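Local coordinates for succinate-semialdehyde dehydrogenase (Streptococcus pyogenes MGAS1882, PDB 4OGD), which probably oxidises succinic semialdehyde to succinate with NADP+ as cofactor, as a member of the aldehyde dehydrogenase family, at residues L103-L108 with Y116-S121; T110-A115 with L451-N456. All coordinates share one frame; numbering follows the deposited sequence.

Contact 1. Residues L103-L108 with Y116-S121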
loop_
_atom_site.group_PDB
_atom_site.type_symbol
_atom_site.label_atom_id
_atom_site.label_comp_id
_atom_site.label_asym_id
_atom_site.label_seq_id
_atom_site.Cartn_x
_atom_site.Cartn_y
_atom_site.Cartn_z
ATOM N N LEU A 103 4.142 14.371 -12.321
ATOM C CA LEU A 103 2.773 14.175 -12.814
ATOM C C LEU A 103 2.702 13.771 -14.285
ATOM O O LEU A 103 1.619 13.494 -14.805
ATOM C CB LEU A 103 1.960 15.451 -12.603
ATOM C CG LEU A 103 1.488 15.712 -11.177
ATOM C CD1 LEU A 103 0.970 17.132 -11.024
ATOM C CD2 LEU A 103 0.400 14.705 -10.825
ATOM N N MET A 104 3.850 13.749 -14.954
ATOM C CA MET A 104 3.896 13.399 -16.372
ATOM C C MET A 104 3.306 12.015 -16.653
ATOM O O MET A 104 3.470 11.084 -15.861
ATOM C CB MET A 104 5.343 13.443 -16.857
ATOM C CG MET A 104 5.505 13.539 -18.362
ATOM S SD MET A 104 7.250 13.603 -18.816
ATOM C CE MET A 104 8.023 13.822 -17.221
ATOM N N SER A 105 2.615 11.885 -17.785
ATOM C CA SER A 105 2.147 10.586 -18.251
ATOM C C SER A 105 3.337 9.649 -18.421
ATOM O O SER A 105 4.450 10.090 -18.724
ATOM C CB SER A 105 1.416 10.751 -19.590
ATOM O OG SER A 105 0.918 9.517 -20.069
ATOM N N THR A 106 3.105 8.356 -18.227
ATOM C CA THR A 106 4.158 7.354 -18.358
ATOM C C THR A 106 3.862 6.387 -19.498
ATOM O O THR A 106 2.965 5.558 -19.391
ATOM C CB THR A 106 4.311 6.543 -17.053
ATOM O OG1 THR A 106 4.656 7.427 -15.983
ATOM C CG2 THR A 106 5.397 5.479 -17.198
ATOM N N PRO A 107 4.624 6.484 -20.599
ATOM C CA PRO A 107 4.449 5.526 -21.693
ATOM C C PRO A 107 4.822 4.114 -21.268
ATOM O O PRO A 107 5.740 3.917 -20.458
ATOM C CB PRO A 107 5.441 6.018 -22.753
ATOM C CG PRO A 107 5.689 7.453 -22.415
ATOM C CD PRO A 107 5.638 7.502 -20.915
ATOM N N LEU A 108 4.102 3.144 -21.817
ATOM C CA LEU A 108 4.348 1.740 -21.539
ATOM C C LEU A 108 4.755 1.031 -22.820
ATOM O O LEU A 108 4.089 1.150 -23.852
ATOM C CB LEU A 108 3.102 1.088 -20.949
ATOM C CG LEU A 108 2.652 1.604 -19.583
ATOM C CD1 LEU A 108 1.201 1.233 -19.309
ATOM C CD2 LEU A 108 3.544 1.038 -18.491
ATOM N N TYR A 116 -0.225 3.836 -22.003
ATOM C CA TYR A 116 0.422 4.715 -21.027
ATOM C C TYR A 116 -0.400 4.719 -19.751
ATOM O O TYR A 116 -1.514 4.213 -19.723
ATOM C CB TYR A 116 0.563 6.145 -21.566
ATOM C CG TYR A 116 -0.741 6.804 -21.959
ATOM C CD1 TYR A 116 -1.404 7.656 -21.082
ATOM C CD2 TYR A 116 -1.301 6.584 -23.216
ATOM C CE1 TYR A 116 -2.598 8.271 -21.446
ATOM C CE2 TYR A 116 -2.486 7.194 -23.586
ATOM C CZ TYR A 116 -3.130 8.032 -22.702
ATOM O OH TYR A 116 -4.312 8.635 -23.078
ATOM N N TYR A 117 0.141 5.280 -18.681
ATOM C CA TYR A 117 -0.715 5.515 -17.533
ATOM C C TYR A 117 -0.584 6.926 -17.009
ATOM O O TYR A 117 0.492 7.522 -17.052
ATOM C CB TYR A 117 -0.538 4.456 -16.428
ATOM C CG TYR A 117 0.762 4.487 -15.645
ATOM C CD1 TYR A 117 0.898 5.298 -14.523
ATOM C CD2 TYR A 117 1.822 3.660 -15.990
ATOM C CE1 TYR A 117 2.067 5.308 -13.785
ATOM C CE2 TYR A 117 3.005 3.663 -15.245
ATOM C CZ TYR A 117 3.110 4.500 -14.149
ATOM O OH TYR A 117 4.266 4.522 -13.391
ATOM N N LEU A 118 -1.706 7.451 -16.540
ATOM C CA LEU A 118 -1.747 8.777 -15.955
ATOM C C LEU A 118 -1.562 8.652 -14.453
ATOM O O LEU A 118 -1.748 7.572 -13.885
ATOM C CB LEU A 118 -3.088 9.437 -16.270
ATOM C CG LEU A 118 -3.397 9.531 -17.767
ATOM C CD1 LEU A 118 -4.821 9.999 -17.982
ATOM C CD2 LEU A 118 -2.421 10.478 -18.459
ATOM N N LYS A 119 -1.171 9.750 -13.812
ATOM C CA LYS A 119 -1.112 9.790 -12.358
ATOM C C LYS A 119 -2.128 10.808 -11.896
ATOM O O LYS A 119 -1.939 12.013 -12.062
ATOM C CB LYS A 119 0.294 10.137 -11.874
ATOM C CG LYS A 119 1.296 9.026 -12.125
ATOM C CD LYS A 119 2.730 9.481 -11.880
ATOM C CE LYS A 119 3.691 8.326 -12.109
ATOM N NZ LYS A 119 5.126 8.749 -12.040
ATOM N N GLN A 120 -3.227 10.319 -11.338
ATOM C CA GLN A 120 -4.364 11.182 -11.062
ATOM C C GLN A 120 -4.702 11.228 -9.584
ATOM O O GLN A 120 -4.384 10.297 -8.831
ATOM C CB GLN A 120 -5.580 10.701 -11.865
ATOM C CG GLN A 120 -5.356 10.762 -13.374
ATOM C CD GLN A 120 -6.586 10.386 -14.154
ATOM O OE1 GLN A 120 -7.153 9.318 -13.947
ATOM N NE2 GLN A 120 -7.023 11.274 -15.042
ATOM N N SER A 121 -5.340 12.314 -9.161
ATOM C CA SER A 121 -5.843 12.394 -7.795
ATOM C C SER A 121 -6.940 11.364 -7.579
ATOM O O SER A 121 -7.552 10.874 -8.537
ATOM C CB SER A 121 -6.394 13.788 -7.504
ATOM O OG SER A 121 -7.489 14.067 -8.366
HETATM O O HOH W 1 -0.244 11.783 -15.702
HETATM O O HOH W 2 2.291 8.626 -15.185
#

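Contact 2. Residues T110-A115 with L451-N456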
loop_
_atom_site.group_PDB
_atom_site.type_symbol
_atom_site.label_atom_id
_atom_site.label_comp_id
_atom_site.label_asym_id
_atom_site.label_seq_id
_atom_site.Cartn_x
_atom_site.Cartn_y
_atom_site.Cartn_z
ATOM N N THR A 110 4.962 -1.684 -25.363
ATOM C CA THR A 110 4.169 -2.824 -25.788
ATOM C C THR A 110 4.074 -2.834 -27.312
ATOM O O THR A 110 3.920 -1.782 -27.931
ATOM C CB THR A 110 2.757 -2.805 -25.137
ATOM O OG1 THR A 110 2.011 -3.952 -25.553
ATOM C CG2 THR A 110 1.990 -1.531 -25.507
ATOM N N ASP A 111 4.198 -4.011 -27.919
ATOM C CA ASP A 111 4.026 -4.112 -29.368
ATOM C C ASP A 111 2.597 -4.515 -29.741
ATOM O O ASP A 111 2.293 -4.799 -30.900
ATOM C CB ASP A 111 5.063 -5.053 -30.000
ATOM C CG ASP A 111 5.084 -6.424 -29.365
ATOM O OD1 ASP A 111 4.039 -6.860 -28.834
ATOM O OD2 ASP A 111 6.150 -7.077 -29.406
ATOM N N SER A 112 1.719 -4.513 -28.744
ATOM C CA SER A 112 0.331 -4.901 -28.944
ATOM C C SER A 112 -0.582 -3.706 -29.212
ATOM O O SER A 112 -1.743 -3.885 -29.574
ATOM C CB SER A 112 -0.179 -5.625 -27.707
ATOM O OG SER A 112 -0.422 -4.675 -26.685
ATOM N N GLY A 113 -0.066 -2.495 -29.018
ATOM C CA GLY A 113 -0.854 -1.285 -29.218
ATOM C C GLY A 113 -0.195 -0.063 -28.600
ATOM O O GLY A 113 1.025 -0.028 -28.439
ATOM N N GLN A 114 -0.998 0.945 -28.268
ATOM C CA GLN A 114 -0.494 2.149 -27.611
ATOM C C GLN A 114 -0.942 2.107 -26.155
ATOM O O GLN A 114 -2.121 1.895 -25.872
ATOM C CB GLN A 114 -1.040 3.412 -28.287
ATOM C CG GLN A 114 -0.687 4.718 -27.550
ATOM C CD GLN A 114 -1.557 5.909 -27.956
ATOM O OE1 GLN A 114 -1.762 6.837 -27.169
ATOM N NE2 GLN A 114 -2.069 5.884 -29.183
ATOM N N ALA A 115 -0.006 2.309 -25.235
ATOM C CA ALA A 115 -0.316 2.232 -23.808
ATOM C C ALA A 115 0.445 3.278 -23.004
ATOM O O ALA A 115 1.611 3.566 -23.285
ATOM C CB ALA A 115 0.002 0.836 -23.270
ATOM N N LEU A 451 -4.330 3.340 -16.251
ATOM C CA LEU A 451 -3.914 2.802 -17.542
ATOM C C LEU A 451 -4.876 3.235 -18.635
ATOM O O LEU A 451 -6.089 3.140 -18.464
ATOM C CB LEU A 451 -3.891 1.270 -17.493
ATOM C CG LEU A 451 -3.759 0.535 -18.826
ATOM C CD1 LEU A 451 -2.369 0.744 -19.411
ATOM C CD2 LEU A 451 -4.025 -0.954 -18.613
ATOM N N ILE A 452 -4.321 3.716 -19.748
ATOM C CA ILE A 452 -5.083 3.924 -20.980
ATOM C C ILE A 452 -4.473 3.046 -22.063
ATOM O O ILE A 452 -3.273 3.140 -22.353
ATOM C CB ILE A 452 -5.035 5.388 -21.448
ATOM C CG1 ILE A 452 -5.341 6.332 -20.288
ATOM C CG2 ILE A 452 -6.003 5.593 -22.621
ATOM C CD1 ILE A 452 -6.754 6.270 -19.831
ATOM N N TYR A 453 -5.288 2.190 -22.670
ATOM C CA TYR A 453 -4.771 1.204 -23.615
ATOM C C TYR A 453 -5.562 1.187 -24.914
ATOM O O TYR A 453 -6.789 1.107 -24.894
ATOM C CB TYR A 453 -4.793 -0.193 -22.992
ATOM C CG TYR A 453 -4.312 -1.273 -23.933
ATOM C CD1 TYR A 453 -2.987 -1.320 -24.336
ATOM C CD2 TYR A 453 -5.179 -2.241 -24.418
ATOM C CE1 TYR A 453 -2.533 -2.298 -25.197
ATOM C CE2 TYR A 453 -4.733 -3.229 -25.286
ATOM C CZ TYR A 453 -3.408 -3.253 -25.667
ATOM O OH TYR A 453 -2.956 -4.230 -26.531
ATOM N N ILE A 454 -4.842 1.282 -26.034
ATOM C CA ILE A 454 -5.448 1.213 -27.361
ATOM C C ILE A 454 -4.821 0.064 -28.134
ATOM O O ILE A 454 -3.686 0.172 -28.607
ATOM C CB ILE A 454 -5.242 2.508 -28.163
ATOM C CG1 ILE A 454 -5.631 3.734 -27.328
ATOM C CG2 ILE A 454 -6.034 2.438 -29.461
ATOM C CD1 ILE A 454 -5.489 5.075 -28.069
ATOM N N PRO A 455 -5.550 -1.054 -28.260
ATOM C CA PRO A 455 -4.974 -2.202 -28.966
ATOM C C PRO A 455 -4.804 -1.937 -30.458
ATOM O O PRO A 455 -5.542 -1.137 -31.038
ATOM C CB PRO A 455 -6.016 -3.302 -28.749
ATOM C CG PRO A 455 -7.303 -2.562 -28.545
ATOM C CD PRO A 455 -6.919 -1.322 -27.783
ATOM N N ASN A 456 -3.823 -2.594 -31.063
ATOM C CA ASN A 456 -3.690 -2.577 -32.515
ATOM C C ASN A 456 -4.868 -3.290 -33.160
ATOM O O ASN A 456 -5.422 -4.224 -32.579
ATOM C CB ASN A 456 -2.387 -3.247 -32.944
ATOM C CG ASN A 456 -1.172 -2.405 -32.642
ATOM O OD1 ASN A 456 -1.263 -1.184 -32.532
ATOM N ND2 ASN A 456 -0.022 -3.055 -32.509
#

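Contact 1. Residues L103-L108 with Y116-S121
Thr106 and Tyr117 form the hydrogen-bonded pair of a beta hairpin between the short strand 106-107 and strand 113-120. The hairpin belongs to the three-stranded antiparallel arm that projects from the aldehyde dehydrogenase subunit and packs on the second subunit. Two backbone bonds close the pair. Thr106 N donates to Tyr117 O at 3.0 Å, within the carbonyl plane. Tyr117 N donates back to Thr106 O at 2.9 Å. Next to it, Pro107 and Tyr116 make a non-hydrogen-bonded pair.

Toward Leu103 the two segments part and water bridges them. One water links Leu103 O and Lys119 N. A second donates to Met104 O and Tyr117 O and accepts from Thr106 OG1, so three groups grip it.

The apolar contacts centre on the Tyr117 ring. Its CG sits between the backbone N and the carbonyl carbon (chi1 71°), and the side chain lies alongside Thr106, pointing the same way. Thr106 CB makes a CH-pi contact over one ring face, 3.8 Å from the centroid. Leu108 CD2 meets the ring edge at Tyr117 CD2, 4.0 Å away. The extended Lys119 chain lies on the same side, CE 4.1 Å from Thr106 OG1. Leu441 of the second subunit also packs on Tyr117.

On the face of Pro107 and Tyr116, Ser105 OG, anti to its backbone N (chi1 -179°), approaches the Tyr116 ring obliquely, 3.1 Å from Tyr116 CD1.

Contact 2. Residues T110-A115 with L451-N456
Ser112 OG and Tyr453 OH share a short hydrogen bond of 2.6 Å, with Ser112 OG in the ring plane at its edge. Ala115 CB meets the same edge, 3.8 Å from Tyr453 CD1. The Gln114 and Ile454 side chains lie side by side, with Gln114 NE2 3.7 Å from Ile454 CD1.

The antiparallel strands 113-120 and 448-455 place Ala115 by Tyr453 and Gln114 by Ile454. Tyr453 CG is anti to the backbone N (chi1 178°), and the ring reaches past Ala115 to the turn that carries Ser112. Gln114 N donates to Ile454 O and Ile454 N to Gln114 O, both at 2.8 Å. Asn456 N adds a nearly straight bond to Ser112 O. The backbones come close where Gly113 CA lies 3.2 Å from Ile454 O, a CA-H...O contact, and 4.2 Å from Pro455 CA.

Behind Ser112, Thr110 OG1 accepts from Ser112 N at 3.3 Å, closing an ST turn, and also bonds Glu423 of the second subunit. Leu451 to Tyr453 pair in parallel with a strand of that subunit, extending the sheet.

Ser112 OG thus holds Tyr453 OH while Thr110 OG1 holds Ser112 N, and either hydroxyl of the Ser112-Tyr453 bond could donate.

How the contacts relate
Contacts 1 and 2 lie on the two edges of strand 113-120, the middle strand of the arm. Contact 1 is local in sequence and mostly at the surface. Contact 2 is partly buried and joins segments more than 330 residues apart, near the C-terminal end of the model. Their centres are about 14 Å apart. Leu108 N probably bonds Ala115 O, and Ile452 N probably bonds Tyr116 O, so the two pairings continue into each other. Leu108 CD1 also packs on Leu451 CD1. The chemistry differs: water fills in where contact 1 opens, while contact 2 has a direct hydroxyl pair. Both touch the second subunit.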